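PDB 4FZL: bacteriocin from Pseudomonas syringae pv. tomato, which is a colicin M-like toxin that degrades the peptidoglycan precursor lipid II and binds calcium, probably killing competing bacteria by blocking cell-wall synthesis. Local coordinates for residues M95-A100 against S161-G166. Sequence-based numbering, arbitrary orientation.
Sequences MTPFHA and SWLTLG. With CA (calcium ion), chain C.
T96, P97 and A100, in the first turn of helix 96-106, pack against T164 and L163 at the C-terminal end of helix 159-165, whose last carbonyl binds calcium in this colicin M-like protein. The two short helical segments run nearly parallel, their axes inclined by 15° and 8.8 Å apart at closest approach. No hydrogen bond passes between them. The groups that touch are methyls, CB and CA atoms and one hydroxyl oxygen.

T164 sits in the middle, in register with P97, their CA atoms 5.3 Å apart. Its OG1, anti to its own carbonyl carbon (chi1 -61°), points at P97 and lies 3.4 Å from P97 CA; the methyl CG2 of T96 comes within 3.8 Å of the same oxygen. T164 CG2 lies 3.8 Å from A100 CB, a small methyl. A beta-branched residue suits this place because its oxygen branch lies against P97 and T96, its methyl against A100. Proline fits the first turn, where its missing N-H costs no helical bond, and P97 CB meets L163 CB at 4.1 Å. T96 divides its branches, CG2 facing T164 while OG1 hydrogen-bonds to D50 and to G92 N.

Just beyond T164, L165 O binds the calcium ion at 2.2 Å, alongside two waters, N167 and D195. G166 follows with positive phi, a conformation glycine adopts readily, and ends the helix before strand 167-178 begins.

On the far side of helix 96-106, F98 packs edge-to-face on F46. The ring of H99 leads away from helix 159-165 and bonds to D50 and H88. W207 of helix 205-208 touches both P97 and L163. Helix 96-106 thus packs on helix 37-54 on one side and on the calcium-binding helix 159-165 on the other.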
ATOM      1  N   MET A  95      -2.614  -1.140  -7.834  1.00 22.52           N
ATOM      2  CA  MET A  95      -3.823  -0.523  -7.297  1.00 22.77           C
ATOM      3  C   MET A  95      -3.809  -0.348  -5.805  1.00 20.39           C
ATOM      4  O   MET A  95      -4.817   0.095  -5.196  1.00 21.64           O
ATOM      5  CB  MET A  95      -5.084  -1.238  -7.776  1.00 21.94           C
ATOM      6  CG  MET A  95      -5.362  -0.864  -9.280  1.00 27.03           C
ATOM      7  SD  MET A  95      -6.677  -1.855  -9.951  1.00 28.17           S
ATOM      8  CE  MET A  95      -6.709  -1.337 -11.650  1.00 30.70           C
ATOM      9  N   THR A  96      -2.719  -0.670  -5.162  1.00 20.57           N
ATOM     10  CA  THR A  96      -2.630  -0.549  -3.702  1.00 20.11           C
ATOM     11  C   THR A  96      -2.935   0.880  -3.179  1.00 22.30           C
ATOM     12  O   THR A  96      -3.735   1.041  -2.244  1.00 22.57           O
ATOM     13  CB  THR A  96      -1.317  -1.110  -3.181  1.00 22.81           C
ATOM     14  OG1 THR A  96      -1.427  -2.515  -3.110  1.00 28.72           O
ATOM     15  CG2 THR A  96      -0.996  -0.586  -1.723  1.00 21.97           C
ATOM     16  N   PRO A  97      -2.355   1.932  -3.799  1.00 23.10           N
ATOM     17  CA  PRO A  97      -2.686   3.261  -3.208  1.00 24.22           C
ATOM     18  C   PRO A  97      -4.184   3.582  -3.386  1.00 20.85           C
ATOM     19  O   PRO A  97      -4.759   4.312  -2.613  1.00 24.00           O
ATOM     20  CB  PRO A  97      -1.818   4.257  -3.980  1.00 29.73           C
ATOM     21  CG  PRO A  97      -1.008   3.447  -4.900  1.00 28.85           C
ATOM     22  CD  PRO A  97      -1.225   1.986  -4.724  1.00 28.20           C
ATOM     23  N   PHE A  98      -4.798   3.071  -4.468  1.00 22.69           N
ATOM     24  CA  PHE A  98      -6.234   3.273  -4.655  1.00 22.25           C
ATOM     25  C   PHE A  98      -7.044   2.506  -3.634  1.00 20.90           C
ATOM     26  O   PHE A  98      -8.127   2.912  -3.199  1.00 21.66           O
ATOM     27  CB  PHE A  98      -6.664   2.873  -6.051  1.00 21.37           C
ATOM     28  CG  PHE A  98      -6.115   3.782  -7.114  1.00 26.86           C
ATOM     29  CD1 PHE A  98      -6.704   4.990  -7.396  1.00 30.79           C
ATOM     30  CD2 PHE A  98      -4.970   3.423  -7.810  1.00 33.03           C
ATOM     31  CE1 PHE A  98      -6.168   5.825  -8.413  1.00 30.07           C
ATOM     32  CE2 PHE A  98      -4.428   4.252  -8.806  1.00 42.04           C
ATOM     33  CZ  PHE A  98      -5.023   5.474  -9.077  1.00 33.79           C
ATOM     34  N   HIS A  99      -6.559   1.326  -3.293  1.00 19.87           N
ATOM     35  CA  HIS A  99      -7.229   0.517  -2.263  1.00 20.50           C
ATOM     36  C   HIS A  99      -7.187   1.266  -0.925  1.00 21.07           C
ATOM     37  O   HIS A  99      -8.194   1.347  -0.233  1.00 22.43           O
ATOM     38  CB  HIS A  99      -6.527  -0.911  -2.207  1.00 21.98           C
ATOM     39  CG  HIS A  99      -7.215  -1.894  -1.325  1.00 23.15           C
ATOM     40  ND1 HIS A  99      -6.834  -3.188  -1.266  1.00 23.43           N
ATOM     41  CD2 HIS A  99      -8.354  -1.792  -0.551  1.00 21.24           C
ATOM     42  CE1 HIS A  99      -7.642  -3.884  -0.460  1.00 21.25           C
ATOM     43  NE2 HIS A  99      -8.593  -3.053  -0.026  1.00 19.96           N
ATOM     44  N   ALA A 100      -6.040   1.823  -0.569  1.00 20.88           N
ATOM     45  CA  ALA A 100      -5.906   2.606   0.654  1.00 20.62           C
ATOM     46  C   ALA A 100      -6.810   3.837   0.581  1.00 19.51           C
ATOM     47  O   ALA A 100      -7.372   4.291   1.636  1.00 21.54           O
ATOM     48  CB  ALA A 100      -4.448   2.953   0.924  1.00 22.20           C
ATOM     49  N   SER A 161       4.488   2.344  -2.757  1.00 33.27           N
ATOM     50  CA  SER A 161       4.200   2.086  -1.336  1.00 25.05           C
ATOM     51  C   SER A 161       4.270   3.393  -0.533  1.00 20.75           C
ATOM     52  O   SER A 161       3.606   3.592   0.508  1.00 20.81           O
ATOM     53  CB  SER A 161       5.136   1.019  -0.734  1.00 21.62           C
ATOM     54  OG  SER A 161       4.769  -0.241  -1.356  1.00 29.31           O
ATOM     55  N   TRP A 162       5.195   4.240  -0.963  1.00 22.98           N
ATOM     56  CA  TRP A 162       5.295   5.548  -0.360  1.00 19.97           C
ATOM     57  C   TRP A 162       3.977   6.317  -0.433  1.00 17.91           C
ATOM     58  O   TRP A 162       3.665   7.085   0.459  1.00 20.95           O
ATOM     59  CB  TRP A 162       6.451   6.342  -0.987  1.00 27.77           C
ATOM     60  CG  TRP A 162       6.622   7.696  -0.400  1.00 28.56           C
ATOM     61  CD1 TRP A 162       7.245   8.055   0.788  1.00 26.38           C
ATOM     62  CD2 TRP A 162       6.122   8.934  -0.987  1.00 28.68           C
ATOM     63  NE1 TRP A 162       7.115   9.441   0.999  1.00 27.69           N
ATOM     64  CE2 TRP A 162       6.465  10.014  -0.060  1.00 31.31           C
ATOM     65  CE3 TRP A 162       5.424   9.233  -2.153  1.00 30.93           C
ATOM     66  CZ2 TRP A 162       6.096  11.336  -0.304  1.00 30.92           C
ATOM     67  CZ3 TRP A 162       5.092  10.557  -2.399  1.00 38.96           C
ATOM     68  CH2 TRP A 162       5.429  11.587  -1.507  1.00 34.08           C
ATOM     69  N   LEU A 163       3.255   6.214  -1.511  1.00 23.65           N
ATOM     70  CA  LEU A 163       1.990   6.933  -1.646  1.00 24.47           C
ATOM     71  C   LEU A 163       1.027   6.547  -0.561  1.00 25.93           C
ATOM     72  O   LEU A 163       0.225   7.380  -0.081  1.00 33.31           O
ATOM     73  CB  LEU A 163       1.372   6.638  -3.007  1.00 23.33           C
ATOM     74  CG  LEU A 163       2.022   7.271  -4.222  1.00 21.42           C
ATOM     75  CD1 LEU A 163       1.523   6.789  -5.573  1.00 22.93           C
ATOM     76  CD2 LEU A 163       2.057   8.812  -4.095  1.00 28.88           C
ATOM     77  N   THR A 164       1.132   5.296  -0.111  1.00 20.38           N
ATOM     78  CA  THR A 164       0.240   4.764   0.899  1.00 23.11           C
ATOM     79  C   THR A 164       0.787   5.017   2.317  1.00 20.87           C
ATOM     80  O   THR A 164       0.022   5.399   3.204  1.00 25.46           O
ATOM     81  CB  THR A 164       0.084   3.246   0.695  1.00 25.24           C
ATOM     82  OG1 THR A 164      -0.496   3.000  -0.612  1.00 28.88           O
ATOM     83  CG2 THR A 164      -0.727   2.651   1.814  1.00 22.09           C
ATOM     84  N   LEU A 165       2.088   4.804   2.519  1.00 17.93           N
ATOM     85  CA  LEU A 165       2.729   4.796   3.859  1.00 18.32           C
ATOM     86  C   LEU A 165       3.543   6.045   4.238  1.00 21.19           C
ATOM     87  O   LEU A 165       3.759   6.341   5.418  1.00 22.53           O
ATOM     88  CB  LEU A 165       3.710   3.622   3.917  1.00 21.05           C
ATOM     89  CG  LEU A 165       3.016   2.239   3.867  1.00 18.69           C
ATOM     90  CD1 LEU A 165       4.073   1.142   3.823  1.00 20.36           C
ATOM     91  CD2 LEU A 165       2.016   2.058   5.029  1.00 21.57           C
ATOM     92  N   GLY A 166       4.102   6.733   3.226  1.00 21.00           N
ATOM     93  CA  GLY A 166       5.007   7.812   3.519  1.00 22.71           C
ATOM     94  C   GLY A 166       6.269   7.289   4.239  1.00 21.13           C
ATOM     95  O   GLY A 166       6.949   6.356   3.754  1.00 27.30           O
TER
HETATM   96 CA    CA C 301       3.546   6.976   7.541  1.00 24.96          CA
HETATM   97  O   HOH W   1       4.250   9.197   6.685  1.00 31.81           O
HETATM   98  O   HOH W   2       1.836   7.608   6.688  1.00 35.35           O